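Local coordinates for putative regulatory protein SCO4313 (Streptomyces coelicolor, PDB 2OI8) that probably acts as a TetR-type transcriptional regulator that binds cis-regulatory DNA through an N-terminal helix-turn-helix domain, at residues 22-27 and 43-48; 33-38 and 114-119; 73-78 and 97-102; 105-110 and 189-194; 158-163 and 168-173. All blocks are in the same frame, centred on the assembly; numbering follows the deposited sequence.

Contact 1 (22-27 and 43-48)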
# COMPACT_ATOMS: atom_id res chain seq x y z
N LYS A 22 9.69 -19.08 -11.86
CA LYS A 22 8.86 -18.18 -11.07
C LYS A 22 9.38 -18.07 -9.65
O LYS A 22 9.49 -16.95 -9.14
CB LYS A 22 7.39 -18.60 -11.11
CG LYS A 22 6.76 -18.21 -12.44
CD LYS A 22 5.25 -18.31 -12.45
CE LYS A 22 4.80 -19.76 -12.28
NZ LYS A 22 3.37 -19.84 -12.67
N ASP A 23 9.72 -19.23 -9.05
CA ASP A 23 10.44 -19.27 -7.78
C ASP A 23 11.65 -18.34 -7.75
O ASP A 23 11.72 -17.49 -6.87
CB ASP A 23 10.90 -20.69 -7.44
CG ASP A 23 9.89 -21.44 -6.59
OD1 ASP A 23 8.77 -20.93 -6.39
OD2 ASP A 23 10.23 -22.54 -6.11
N HIS A 24 12.59 -18.47 -8.68
CA HIS A 24 13.75 -17.57 -8.64
C HIS A 24 13.37 -16.12 -8.82
O HIS A 24 14.04 -15.24 -8.28
CB HIS A 24 14.83 -17.97 -9.64
CG HIS A 24 15.38 -19.34 -9.37
ND1 HIS A 24 16.02 -19.65 -8.20
CD2 HIS A 24 15.31 -20.48 -10.09
CE1 HIS A 24 16.35 -20.93 -8.21
NE2 HIS A 24 15.94 -21.46 -9.35
N ALA A 25 12.29 -15.88 -9.55
CA ALA A 25 11.78 -14.53 -9.79
C ALA A 25 11.36 -13.87 -8.47
O ALA A 25 11.64 -12.70 -8.24
CB ALA A 25 10.64 -14.53 -10.79
N TRP A 26 10.71 -14.62 -7.58
CA TRP A 26 10.41 -14.08 -6.27
C TRP A 26 11.70 -13.69 -5.53
O TRP A 26 11.77 -12.59 -4.98
CB TRP A 26 9.52 -15.02 -5.45
CG TRP A 26 8.13 -15.12 -6.03
CD1 TRP A 26 7.60 -16.16 -6.77
CD2 TRP A 26 7.08 -14.12 -5.96
NE1 TRP A 26 6.30 -15.87 -7.14
CE2 TRP A 26 5.96 -14.64 -6.65
CE3 TRP A 26 6.99 -12.85 -5.36
CZ2 TRP A 26 4.77 -13.93 -6.77
CZ3 TRP A 26 5.81 -12.15 -5.48
CH2 TRP A 26 4.71 -12.69 -6.18
N GLU A 27 12.72 -14.56 -5.56
CA GLU A 27 14.01 -14.27 -4.89
C GLU A 27 14.55 -12.91 -5.33
O GLU A 27 14.82 -12.04 -4.48
CB GLU A 27 15.07 -15.36 -5.17
CG GLU A 27 14.92 -16.64 -4.37
CD GLU A 27 15.86 -17.79 -4.83
OE1 GLU A 27 16.22 -17.90 -6.04
OE2 GLU A 27 16.23 -18.60 -3.96
N ALA A 43 18.41 -16.85 -15.93
CA ALA A 43 19.09 -17.77 -16.84
C ALA A 43 20.46 -18.15 -16.29
O ALA A 43 20.78 -19.34 -16.14
CB ALA A 43 19.20 -17.19 -18.25
N LYS A 44 21.26 -17.13 -15.97
CA LYS A 44 22.58 -17.33 -15.36
C LYS A 44 22.46 -18.09 -14.04
O LYS A 44 23.29 -18.95 -13.76
CB LYS A 44 23.33 -15.98 -15.18
N ARG A 45 21.41 -17.81 -13.26
CA ARG A 45 21.20 -18.52 -11.99
C ARG A 45 20.95 -20.01 -12.14
O ARG A 45 21.36 -20.81 -11.29
CB ARG A 45 20.06 -17.90 -11.18
CG ARG A 45 20.47 -17.60 -9.75
CD ARG A 45 19.70 -18.37 -8.72
NE ARG A 45 20.30 -19.64 -8.42
CZ ARG A 45 19.95 -20.42 -7.40
NH1 ARG A 45 19.00 -20.04 -6.55
NH2 ARG A 45 20.56 -21.58 -7.22
N MSE A 46 20.27 -20.39 -13.22
CA MSE A 46 19.93 -21.78 -13.48
C MSE A 46 20.87 -22.42 -14.47
O MSE A 46 20.65 -23.54 -14.88
CB MSE A 46 18.50 -21.87 -14.00
CG MSE A 46 17.44 -21.47 -12.99
SE MSE A 46 15.65 -21.28 -13.77
CE MSE A 46 15.35 -23.20 -14.23
N GLY A 47 21.93 -21.72 -14.86
CA GLY A 47 22.88 -22.23 -15.85
C GLY A 47 22.29 -22.56 -17.22
O GLY A 47 22.75 -23.49 -17.90
N MSE A 48 21.28 -21.80 -17.63
CA MSE A 48 20.68 -21.92 -18.96
C MSE A 48 21.11 -20.79 -19.87
O MSE A 48 21.64 -19.76 -19.41
CB MSE A 48 19.16 -21.89 -18.87
CG MSE A 48 18.50 -23.18 -18.47
SE MSE A 48 16.69 -22.77 -17.82
CE MSE A 48 15.89 -22.07 -19.47
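His24 and Glu27 of helix 14-32 meet Arg45 and Met46 at the end of helix 39-45, the first helix of the predicted helix-turn-helix motif in this TetR-type domain. The polar part is carried by one carboxylate oxygen. Within helix 14-32, His24 ND1 donates to Glu27 OE1 at 2.8 Å, nearly straight at 169° and with the acceptor in the imidazole plane, which should limit rotation of the ring. The same Glu27 OE1 makes a salt bridge to Arg45 NH1 at 3.5 Å, reaching the guanidinium at its edge. The imidazole and guanidinium planes stand 63° apart, and His24 CE1 lies over one face of the guanidinium, 3.3 Å from Arg45 NH1. The apolar part belongs to Met46, a selenomethionine, directly after the helix. A Schellman motif with Gly47 as its C-prime residue ends that helix, Met48 N bonding Ala43 O. Facing helix 60-84, Ala25 touches Leu63 and Trp26 touches Leu67, so His24 works on a different flank of its helix. With CG anti to the carbonyl carbon (chi1 -66°), Met46 lays CG 3.7 Å and SE 3.8 Å from His24 CD2.

Contact 2 (33-38 and 114-119)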
# COMPACT_ATOMS: atom_id res chain seq x y z
N GLY A 33 13.97 -6.17 -5.85
CA GLY A 33 12.76 -5.46 -6.23
C GLY A 33 12.33 -5.74 -7.66
O GLY A 33 13.15 -5.85 -8.57
N ALA A 34 11.02 -5.85 -7.85
CA ALA A 34 10.46 -5.96 -9.19
C ALA A 34 11.09 -4.85 -10.04
O ALA A 34 11.58 -3.86 -9.49
CB ALA A 34 8.95 -5.80 -9.14
N SER A 35 11.10 -5.02 -11.36
CA SER A 35 11.66 -3.96 -12.26
C SER A 35 13.16 -4.11 -12.44
O SER A 35 13.66 -4.13 -13.57
CB SER A 35 11.31 -2.53 -11.78
OG SER A 35 11.57 -1.55 -12.77
N ALA A 36 13.88 -4.24 -11.32
CA ALA A 36 15.25 -4.73 -11.35
C ALA A 36 15.23 -6.20 -11.74
O ALA A 36 16.26 -6.78 -12.08
CB ALA A 36 15.92 -4.56 -9.99
N LEU A 37 14.04 -6.80 -11.71
CA LEU A 37 13.85 -8.22 -12.05
C LEU A 37 14.22 -8.54 -13.50
O LEU A 37 13.69 -7.94 -14.42
CB LEU A 37 12.40 -8.60 -11.76
CG LEU A 37 11.78 -9.88 -12.31
CD1 LEU A 37 12.51 -11.13 -11.81
CD2 LEU A 37 10.32 -9.91 -11.92
N SER A 38 15.11 -9.51 -13.70
CA SER A 38 15.64 -9.79 -15.05
C SER A 38 15.79 -11.27 -15.42
O SER A 38 16.46 -12.03 -14.72
CB SER A 38 16.98 -9.08 -15.24
OG SER A 38 18.03 -9.78 -14.61
N PRO A 114 3.54 0.08 -7.83
CA PRO A 114 3.41 -0.47 -9.19
C PRO A 114 4.80 -0.70 -9.81
O PRO A 114 5.76 -0.01 -9.46
CB PRO A 114 2.71 0.66 -9.97
CG PRO A 114 2.27 1.69 -8.98
CD PRO A 114 2.98 1.43 -7.69
N VAL A 115 4.92 -1.65 -10.73
CA VAL A 115 6.22 -1.88 -11.34
C VAL A 115 6.39 -0.91 -12.51
O VAL A 115 5.57 -0.88 -13.41
CB VAL A 115 6.40 -3.34 -11.76
CG1 VAL A 115 7.78 -3.53 -12.38
CG2 VAL A 115 6.21 -4.23 -10.56
N PRO A 116 7.44 -0.07 -12.45
CA PRO A 116 7.65 0.98 -13.45
C PRO A 116 7.83 0.38 -14.80
O PRO A 116 8.56 -0.59 -14.95
CB PRO A 116 8.97 1.62 -13.02
CG PRO A 116 9.08 1.33 -11.58
CD PRO A 116 8.49 -0.04 -11.41
N GLY A 117 7.14 0.96 -15.78
CA GLY A 117 7.24 0.52 -17.16
C GLY A 117 6.26 -0.58 -17.53
O GLY A 117 5.91 -0.73 -18.71
N TYR A 118 5.80 -1.35 -16.53
CA TYR A 118 4.94 -2.50 -16.77
C TYR A 118 3.47 -2.10 -16.92
O TYR A 118 2.89 -1.48 -16.02
CB TYR A 118 5.07 -3.53 -15.63
CG TYR A 118 4.03 -4.62 -15.69
CD1 TYR A 118 4.19 -5.72 -16.54
CD2 TYR A 118 2.88 -4.56 -14.92
CE1 TYR A 118 3.24 -6.73 -16.62
CE2 TYR A 118 1.91 -5.56 -14.98
CZ TYR A 118 2.10 -6.65 -15.83
OH TYR A 118 1.15 -7.65 -15.92
N ARG A 119 2.87 -2.48 -18.05
CA ARG A 119 1.42 -2.36 -18.23
C ARG A 119 0.81 -3.75 -18.34
O ARG A 119 1.24 -4.56 -19.17
CB ARG A 119 1.07 -1.52 -19.47
CG ARG A 119 1.69 -0.12 -19.50
CD ARG A 119 2.33 0.15 -20.87
NE ARG A 119 1.33 0.31 -21.93
CZ ARG A 119 1.45 -0.16 -23.17
NH1 ARG A 119 2.53 -0.86 -23.52
NH2 ARG A 119 0.48 0.04 -24.05
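Ser35 and Val115, with CA atoms 5.9 Å apart, mark where loop 33-38, which leads into the predicted helix-turn-helix motif of the TetR-type domain, meets the type II beta turn from Val115 to Tyr118 in the C-terminal domain. The turn is closed by Tyr118 N to Val115 O, and Gly117 takes the positive phi its third position needs. Ser35 also has a positive phi, 87°, unusual for a residue with a side chain. No hydrogen bond links the loops; methyls, methylenes and a proline ring do the work. Val115 divides its two branches: CG2 meets Ala34 CB at 3.5 Å, while CG1, anti to the backbone N (chi1 -179°), comes to 3.7 Å from Ser35 CB. Thus a single valine spans two successive residues of the opposing loop. Beyond it the Pro116 ring lies beside the serine hydroxymethyl group. The site is also at the dimer interface, with Ser35 packing on Ala32 and Pro116 on Thr31 of the second subunit. Tyr118 turns to helix 60-84 instead, its OH hydrogen-bonded to Thr65. On the serine side, OG sits 3.7 Å from Pro116 CD, and CB is 3.8 Å from that same ring carbon.

Contact 3 (73-78 and 97-102)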
# COMPACT_ATOMS: atom_id res chain seq x y z
N ARG A 73 -4.71 -15.38 -7.83
CA ARG A 73 -5.34 -16.69 -7.76
C ARG A 73 -5.28 -17.30 -6.35
O ARG A 73 -6.24 -17.93 -5.90
CB ARG A 73 -4.75 -17.61 -8.82
CG ARG A 73 -5.18 -19.08 -8.74
CD ARG A 73 -5.30 -19.71 -10.13
NE ARG A 73 -4.09 -19.55 -10.94
CZ ARG A 73 -3.96 -18.71 -11.97
NH1 ARG A 73 -4.98 -17.93 -12.34
NH2 ARG A 73 -2.82 -18.65 -12.63
N SER A 74 -4.17 -17.09 -5.65
CA SER A 74 -4.07 -17.57 -4.29
C SER A 74 -4.86 -16.67 -3.34
O SER A 74 -5.35 -17.13 -2.31
CB SER A 74 -2.62 -17.69 -3.84
OG SER A 74 -1.93 -16.47 -4.07
N GLN A 75 -5.00 -15.39 -3.66
CA GLN A 75 -5.87 -14.55 -2.85
C GLN A 75 -7.33 -15.06 -2.94
O GLN A 75 -8.05 -15.14 -1.94
CB GLN A 75 -5.77 -13.08 -3.24
CG GLN A 75 -6.45 -12.18 -2.23
CD GLN A 75 -6.63 -10.76 -2.72
OE1 GLN A 75 -6.82 -10.53 -3.91
NE2 GLN A 75 -6.59 -9.80 -1.80
N ALA A 76 -7.73 -15.41 -4.16
CA ALA A 76 -9.07 -15.93 -4.40
C ALA A 76 -9.27 -17.29 -3.71
O ALA A 76 -10.36 -17.57 -3.20
CB ALA A 76 -9.32 -16.04 -5.88
N ASP A 77 -8.23 -18.13 -3.67
CA ASP A 77 -8.34 -19.46 -3.10
C ASP A 77 -8.55 -19.34 -1.61
O ASP A 77 -9.41 -20.00 -1.04
CB ASP A 77 -7.08 -20.26 -3.39
CG ASP A 77 -6.96 -20.66 -4.85
OD1 ASP A 77 -7.87 -20.36 -5.66
OD2 ASP A 77 -5.93 -21.27 -5.21
N SER A 78 -7.75 -18.49 -0.99
CA SER A 78 -7.87 -18.22 0.42
C SER A 78 -9.30 -17.83 0.77
O SER A 78 -9.92 -18.43 1.66
CB SER A 78 -6.89 -17.11 0.83
OG SER A 78 -6.93 -16.91 2.24
N ARG A 97 -6.18 -11.70 6.13
CA ARG A 97 -5.08 -11.27 6.99
C ARG A 97 -3.91 -12.23 6.86
O ARG A 97 -2.76 -11.81 6.66
CB ARG A 97 -5.51 -11.16 8.47
CG ARG A 97 -4.43 -10.58 9.40
CD ARG A 97 -4.96 -10.05 10.73
NE ARG A 97 -3.86 -9.63 11.59
CZ ARG A 97 -3.29 -8.42 11.56
NH1 ARG A 97 -3.76 -7.51 10.72
NH2 ARG A 97 -2.27 -8.10 12.34
N ALA A 98 -4.23 -13.52 6.95
CA ALA A 98 -3.22 -14.59 6.93
C ALA A 98 -2.57 -14.73 5.57
O ALA A 98 -1.35 -14.89 5.47
CB ALA A 98 -3.85 -15.91 7.37
N TRP A 99 -3.39 -14.65 4.52
CA TRP A 99 -2.87 -14.62 3.16
C TRP A 99 -1.89 -13.44 3.01
O TRP A 99 -0.78 -13.60 2.47
CB TRP A 99 -4.01 -14.53 2.14
CG TRP A 99 -3.50 -14.42 0.74
CD1 TRP A 99 -3.18 -15.45 -0.09
CD2 TRP A 99 -3.22 -13.22 0.02
NE1 TRP A 99 -2.72 -14.97 -1.29
CE2 TRP A 99 -2.72 -13.60 -1.25
CE3 TRP A 99 -3.32 -11.85 0.32
CZ2 TRP A 99 -2.35 -12.67 -2.22
CZ3 TRP A 99 -2.94 -10.93 -0.64
CH2 TRP A 99 -2.47 -11.35 -1.90
N ALA A 100 -2.30 -12.26 3.48
CA ALA A 100 -1.43 -11.09 3.46
C ALA A 100 -0.16 -11.34 4.27
O ALA A 100 0.96 -11.15 3.79
CB ALA A 100 -2.17 -9.85 4.00
N LEU A 101 -0.33 -11.78 5.51
CA LEU A 101 0.84 -11.92 6.36
C LEU A 101 1.66 -13.13 5.97
O LEU A 101 2.84 -13.21 6.28
CB LEU A 101 0.46 -11.94 7.85
CG LEU A 101 -0.22 -10.67 8.39
CD1 LEU A 101 -0.65 -10.85 9.83
CD2 LEU A 101 0.67 -9.42 8.25
N ASP A 102 1.05 -14.07 5.27
CA ASP A 102 1.79 -15.29 4.94
C ASP A 102 2.90 -14.98 3.94
O ASP A 102 3.89 -15.67 3.91
CB ASP A 102 0.87 -16.41 4.45
CG ASP A 102 1.64 -17.67 4.02
OD1 ASP A 102 2.40 -18.27 4.83
OD2 ASP A 102 1.47 -18.07 2.86
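Trp99 of helix 89-102 lies against Ser74, Gln75 and Ser78 of the long helix 60-84 in a partly buried helix-helix contact, at the junction where that helix runs from the DNA-binding part into the C-terminal domain. The two short helical segments run roughly antiparallel, at 145°, with their axes 10.0 Å apart. Trp99 supplies the whole of its segment's share of the interface. With CG anti to the backbone N (chi1 177°), its ring system projects across to helix 60-84 and takes Gln75 over one face: Gln75 CA stands 3.7 Å from the centroid of the five-membered ring in a CH-pi contact, and Gln75 CB is 3.6 Å from Trp99 CZ2 over the six-membered part. At the ring's edge, Trp99 NE1 donates to Ser74 OG at 3.3 Å, the oxygen lying in the indole plane and the bond almost straight (169°). That hydroxyl is in turn hydrogen-bonded to Ala71 O, so it passes the tryptophan's bond on to its own helix. Ser78 OG touches the root of the side chain, 3.8 Å from Trp99 CB. A leucine in place of Trp99 would probably leave Ser74 OG without its N-H donor and open a gap beside Gln75. Around this pair, Tyr107 of helix 104-111 packs on the indole and Arg106 bonds Trp99 O, while Gln75 reaches Phe111, Trp180 and Thr131, placing the contact among helices 104-111, 170-191 and 129-139.

Contact 4 (105-110 and 189-194)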
# COMPACT_ATOMS: atom_id res chain seq x y z
N GLN A 105 5.58 -10.14 0.20
CA GLN A 105 6.09 -9.82 -1.12
C GLN A 105 5.01 -10.04 -2.14
O GLN A 105 4.83 -9.22 -3.06
CB GLN A 105 7.33 -10.64 -1.49
CG GLN A 105 8.55 -10.28 -0.70
CD GLN A 105 8.85 -8.79 -0.74
OE1 GLN A 105 8.95 -8.16 -1.81
NE2 GLN A 105 8.98 -8.21 0.45
N ARG A 106 4.26 -11.12 -1.97
CA ARG A 106 3.14 -11.39 -2.85
C ARG A 106 2.04 -10.31 -2.70
O ARG A 106 1.49 -9.85 -3.70
CB ARG A 106 2.59 -12.77 -2.56
CG ARG A 106 1.52 -13.26 -3.50
CD ARG A 106 1.04 -14.64 -3.04
NE ARG A 106 0.68 -14.64 -1.62
CZ ARG A 106 0.41 -15.73 -0.91
NH1 ARG A 106 0.45 -16.92 -1.50
NH2 ARG A 106 0.09 -15.64 0.37
N TYR A 107 1.76 -9.89 -1.47
CA TYR A 107 0.77 -8.86 -1.21
C TYR A 107 1.13 -7.58 -1.98
O TYR A 107 0.27 -6.98 -2.65
CB TYR A 107 0.67 -8.58 0.31
CG TYR A 107 -0.31 -7.47 0.70
CD1 TYR A 107 0.12 -6.14 0.78
CD2 TYR A 107 -1.67 -7.75 0.99
CE1 TYR A 107 -0.76 -5.09 1.13
CE2 TYR A 107 -2.58 -6.70 1.36
CZ TYR A 107 -2.11 -5.39 1.41
OH TYR A 107 -2.95 -4.34 1.76
N PHE A 108 2.40 -7.21 -1.91
CA PHE A 108 2.83 -5.94 -2.46
C PHE A 108 2.97 -5.92 -3.97
O PHE A 108 2.91 -4.86 -4.58
CB PHE A 108 4.13 -5.49 -1.82
CG PHE A 108 3.95 -4.91 -0.44
CD1 PHE A 108 3.03 -3.88 -0.21
CD2 PHE A 108 4.72 -5.38 0.64
CE1 PHE A 108 2.87 -3.32 1.10
CE2 PHE A 108 4.59 -4.82 1.92
CZ PHE A 108 3.66 -3.80 2.16
N LEU A 109 3.15 -7.09 -4.57
CA LEU A 109 3.16 -7.15 -6.02
C LEU A 109 1.76 -6.72 -6.56
O LEU A 109 1.66 -6.06 -7.58
CB LEU A 109 3.58 -8.56 -6.47
CG LEU A 109 3.83 -8.78 -7.97
CD1 LEU A 109 5.16 -8.17 -8.50
CD2 LEU A 109 3.75 -10.25 -8.30
N ILE A 110 0.69 -7.08 -5.85
CA ILE A 110 -0.66 -6.60 -6.19
C ILE A 110 -0.92 -5.20 -5.60
O ILE A 110 -1.33 -4.29 -6.30
CB ILE A 110 -1.80 -7.55 -5.64
CG1 ILE A 110 -1.66 -8.97 -6.16
CG2 ILE A 110 -3.21 -6.95 -5.93
CD1 ILE A 110 -1.23 -8.92 -7.62
N LEU A 189 -0.58 -0.96 5.86
CA LEU A 189 0.12 -0.10 6.83
C LEU A 189 0.97 -0.91 7.74
O LEU A 189 2.08 -0.50 8.02
CB LEU A 189 -0.83 0.78 7.66
CG LEU A 189 -1.42 1.99 6.93
CD1 LEU A 189 -2.35 2.70 7.89
CD2 LEU A 189 -0.33 2.95 6.44
N GLU A 190 0.49 -2.07 8.19
CA GLU A 190 1.36 -2.91 9.02
C GLU A 190 2.51 -3.54 8.24
O GLU A 190 3.66 -3.41 8.66
CB GLU A 190 0.62 -3.92 9.91
CG GLU A 190 -0.34 -4.88 9.28
CD GLU A 190 -1.36 -5.43 10.30
OE1 GLU A 190 -0.99 -5.66 11.49
OE2 GLU A 190 -2.54 -5.64 9.93
N LEU A 191 2.20 -4.15 7.09
CA LEU A 191 3.22 -4.68 6.16
C LEU A 191 4.22 -3.63 5.61
O LEU A 191 5.35 -3.97 5.26
CB LEU A 191 2.54 -5.41 5.00
CG LEU A 191 1.83 -6.73 5.35
CD1 LEU A 191 1.25 -7.42 4.09
CD2 LEU A 191 2.81 -7.67 6.04
N ALA A 192 3.79 -2.37 5.51
CA ALA A 192 4.66 -1.29 5.07
C ALA A 192 5.52 -0.75 6.21
O ALA A 192 6.27 0.19 6.01
CB ALA A 192 3.82 -0.15 4.45
N GLY A 193 5.39 -1.32 7.41
CA GLY A 193 6.23 -0.96 8.54
C GLY A 193 5.79 0.28 9.32
O GLY A 193 6.58 0.83 10.09
N GLN A 194 4.52 0.69 9.16
CA GLN A 194 4.06 1.98 9.71
C GLN A 194 3.57 1.98 11.15
O GLN A 194 3.30 3.05 11.70
CB GLN A 194 3.00 2.62 8.80
CG GLN A 194 3.49 2.83 7.40
CD GLN A 194 4.67 3.79 7.36
OE1 GLN A 194 4.58 4.93 7.83
NE2 GLN A 194 5.79 3.33 6.77
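Phe108 and Leu191 give the nearest backbone approach, 8.7 Å between CA atoms, where helix 104-111 faces the C-terminal end of helix 170-191. A Schellman motif finishes the latter: Gly193 N, of a residue with positive phi, bonds Glu190 O, and Gln194 N returns to Leu189 O at 2.9 Å. Leu191, in the last helical turn, is the side chain shared by two rings. Its CD1 sits over one face of Tyr107, 4.0 Å from the ring centroid and 26° off the normal, a CH-pi contact displaced toward CG and CD1 of the ring. Its CB instead meets the far end of Phe108, CZ at 3.5 Å. Phe108 also turns its edge to the chain beyond, with CZ 3.6 Å from Ala192 N, and one of its faces rests over Tyr107 CD1. Phe108 CG is anti to the carbonyl carbon (chi1 -77°), which directs the ring across to this helix end. Cutting Phe108 back to an alanine would probably leave Leu191 CB and the Ala192 backbone without apolar cover and open a gap beside Tyr107. The tyrosine hydroxyl is hydrogen-bonded to His184 ND1, about two turns earlier on helix 170-191. Phe108 packs on Thr113, and Ala192 on Phe111, of the second subunit, whose Tyr72 OH bonds Gln194. The arrangement is consistent with the all-helical C-terminal domain of TetR-type regulators, and here the end of helix 170-191 also borders the second subunit.

Contact 5 (158-163 and 168-173)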
# COMPACT_ATOMS: atom_id res chain seq x y z
N THR A 158 -25.76 2.85 -10.95
CA THR A 158 -25.40 3.07 -12.34
C THR A 158 -23.93 2.63 -12.62
O THR A 158 -23.52 2.51 -13.78
CB THR A 158 -25.74 4.54 -12.81
OG1 THR A 158 -25.48 4.70 -14.20
CG2 THR A 158 -24.98 5.60 -11.99
N HIS A 159 -23.18 2.34 -11.56
CA HIS A 159 -21.75 2.01 -11.66
C HIS A 159 -21.36 0.70 -10.96
O HIS A 159 -20.78 0.71 -9.87
CB HIS A 159 -20.91 3.17 -11.13
CG HIS A 159 -20.97 4.40 -11.98
ND1 HIS A 159 -21.81 5.46 -11.72
CD2 HIS A 159 -20.29 4.73 -13.11
CE1 HIS A 159 -21.65 6.39 -12.64
NE2 HIS A 159 -20.74 5.97 -13.50
N ARG A 160 -21.65 -0.43 -11.60
CA ARG A 160 -21.50 -1.73 -10.94
C ARG A 160 -21.10 -2.88 -11.86
O ARG A 160 -21.06 -4.04 -11.42
CB ARG A 160 -22.77 -2.09 -10.19
CG ARG A 160 -24.00 -2.18 -11.08
CD ARG A 160 -25.24 -2.17 -10.24
NE ARG A 160 -25.45 -3.44 -9.55
CZ ARG A 160 -26.03 -3.57 -8.36
NH1 ARG A 160 -26.44 -2.49 -7.69
NH2 ARG A 160 -26.18 -4.77 -7.83
N GLN A 161 -20.83 -2.56 -13.13
CA GLN A 161 -20.42 -3.53 -14.15
C GLN A 161 -19.42 -4.58 -13.64
O GLN A 161 -19.18 -5.59 -14.29
CB GLN A 161 -19.87 -2.81 -15.39
N TRP A 162 -18.85 -4.33 -12.46
CA TRP A 162 -17.96 -5.27 -11.78
C TRP A 162 -18.71 -6.21 -10.81
O TRP A 162 -18.19 -6.53 -9.74
CB TRP A 162 -16.90 -4.48 -11.00
CG TRP A 162 -17.52 -3.46 -10.08
CD1 TRP A 162 -17.95 -2.22 -10.43
CD2 TRP A 162 -17.80 -3.61 -8.69
NE1 TRP A 162 -18.48 -1.58 -9.33
CE2 TRP A 162 -18.40 -2.41 -8.25
CE3 TRP A 162 -17.61 -4.64 -7.76
CZ2 TRP A 162 -18.81 -2.20 -6.93
CZ3 TRP A 162 -18.02 -4.44 -6.44
CH2 TRP A 162 -18.60 -3.23 -6.04
N ALA A 163 -19.92 -6.65 -11.17
CA ALA A 163 -20.65 -7.64 -10.34
C ALA A 163 -21.88 -8.22 -11.03
O ALA A 163 -21.93 -8.34 -12.25
CB ALA A 163 -21.03 -7.04 -8.99
N ALA A 168 -27.78 -7.85 -6.09
CA ALA A 168 -27.64 -7.29 -4.74
C ALA A 168 -27.75 -5.77 -4.64
O ALA A 168 -27.12 -5.04 -5.50
CB ALA A 168 -26.29 -7.74 -4.12
N PRO A 169 -28.49 -5.29 -3.57
CA PRO A 169 -28.71 -3.85 -3.46
C PRO A 169 -27.36 -3.16 -3.32
O PRO A 169 -26.44 -3.69 -2.67
CB PRO A 169 -29.55 -3.71 -2.17
CG PRO A 169 -29.27 -4.97 -1.36
CD PRO A 169 -29.09 -6.05 -2.39
N SER A 170 -27.23 -1.99 -3.94
CA SER A 170 -25.95 -1.33 -4.03
C SER A 170 -25.28 -1.10 -2.67
O SER A 170 -24.07 -0.94 -2.61
CB SER A 170 -26.07 -0.01 -4.79
OG SER A 170 -26.14 -0.25 -6.19
N SER A 171 -26.06 -1.11 -1.59
CA SER A 171 -25.49 -0.98 -0.24
C SER A 171 -24.57 -2.14 0.12
O SER A 171 -23.57 -1.96 0.83
CB SER A 171 -26.57 -0.80 0.83
OG SER A 171 -27.62 -1.72 0.66
N ALA A 172 -24.91 -3.32 -0.39
CA ALA A 172 -24.06 -4.50 -0.24
C ALA A 172 -22.76 -4.32 -1.01
O ALA A 172 -21.70 -4.73 -0.54
CB ALA A 172 -24.79 -5.75 -0.70
N LEU A 173 -22.82 -3.70 -2.19
CA LEU A 173 -21.60 -3.44 -2.95
C LEU A 173 -20.75 -2.39 -2.24
O LEU A 173 -19.51 -2.50 -2.19
CB LEU A 173 -21.88 -2.99 -4.39
CG LEU A 173 -22.71 -3.80 -5.38
CD1 LEU A 173 -22.48 -3.31 -6.81
CD2 LEU A 173 -22.43 -5.29 -5.29
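Ala168 and Arg160 begin the contact with its one clear hydrogen bond, from the loop after helix 151-158 to the residues that lead into helix 170-191. Ala168 O accepts from Arg160 NH2 along an almost straight line (173°), in the carbonyl plane and in the guanidinium plane; the modelled 2.5 Å is short, so the exact length is doubtful. Pro169 then starts the turn into the helix, its O taking Ala172 N at 2.8 Å. Ser170 follows, with OG near the guanidinium edge, 2.7 Å from Arg160 NH1 but at an angle too poor for a hydrogen bond; its hydroxyl is bonded to Asp157, in helix 151-158. Leu173, one turn on, carries the apolar half. Its CD1 stands 3.9 Å above the centre of the guanidinium and 3.6 Å from Arg160 CB; the leucine crosses the arginine at about a right angle, its methyl over one guanidinium face while the edge is turned to Ala168. The bend at chi3 (-74°) lets the chain pass the leucine and still reach that carbonyl. From the opposing direction Trp162 brings CH2 to 3.7 Å from Leu173 CB. The indole is tied back to its own loop by NE1 to His159 O, 3.3 Å with a bent geometry. Trp162 also touches Met132 and, on the second subunit, Met198, and Leu173 continues onto Val136 of helix 129-139. The loop joining helices 151-158 and 170-191 thus folds back over the first turn of the latter, a local interhelix connection within the all-helical TetR-type C-terminal domain.

In the fold
From the N terminus, contact 1 closes the first loop, joining helix 14-32 to helix 39-45 in the DNA-binding domain. Contact 2 starts inside that loop and crosses it, carrying the chain from 33-38 to 114-119 and so tying the DNA-binding part to the C-terminal domain. Contact 3, between helices 60-84 and 89-102, lies wholly within the span of contact 2. Contact 4 opens before contact 2 closes, so these two cross as well, and it reaches to the end of helix 170-191; contact 5 falls within its span, at that helix's start. Trp26 packs on Leu109, bridging contacts 1 and 4, and an Arg97-Glu190 salt bridge joins contacts 3 and 4. Contacts 2, 4 and 5 all touch the second subunit.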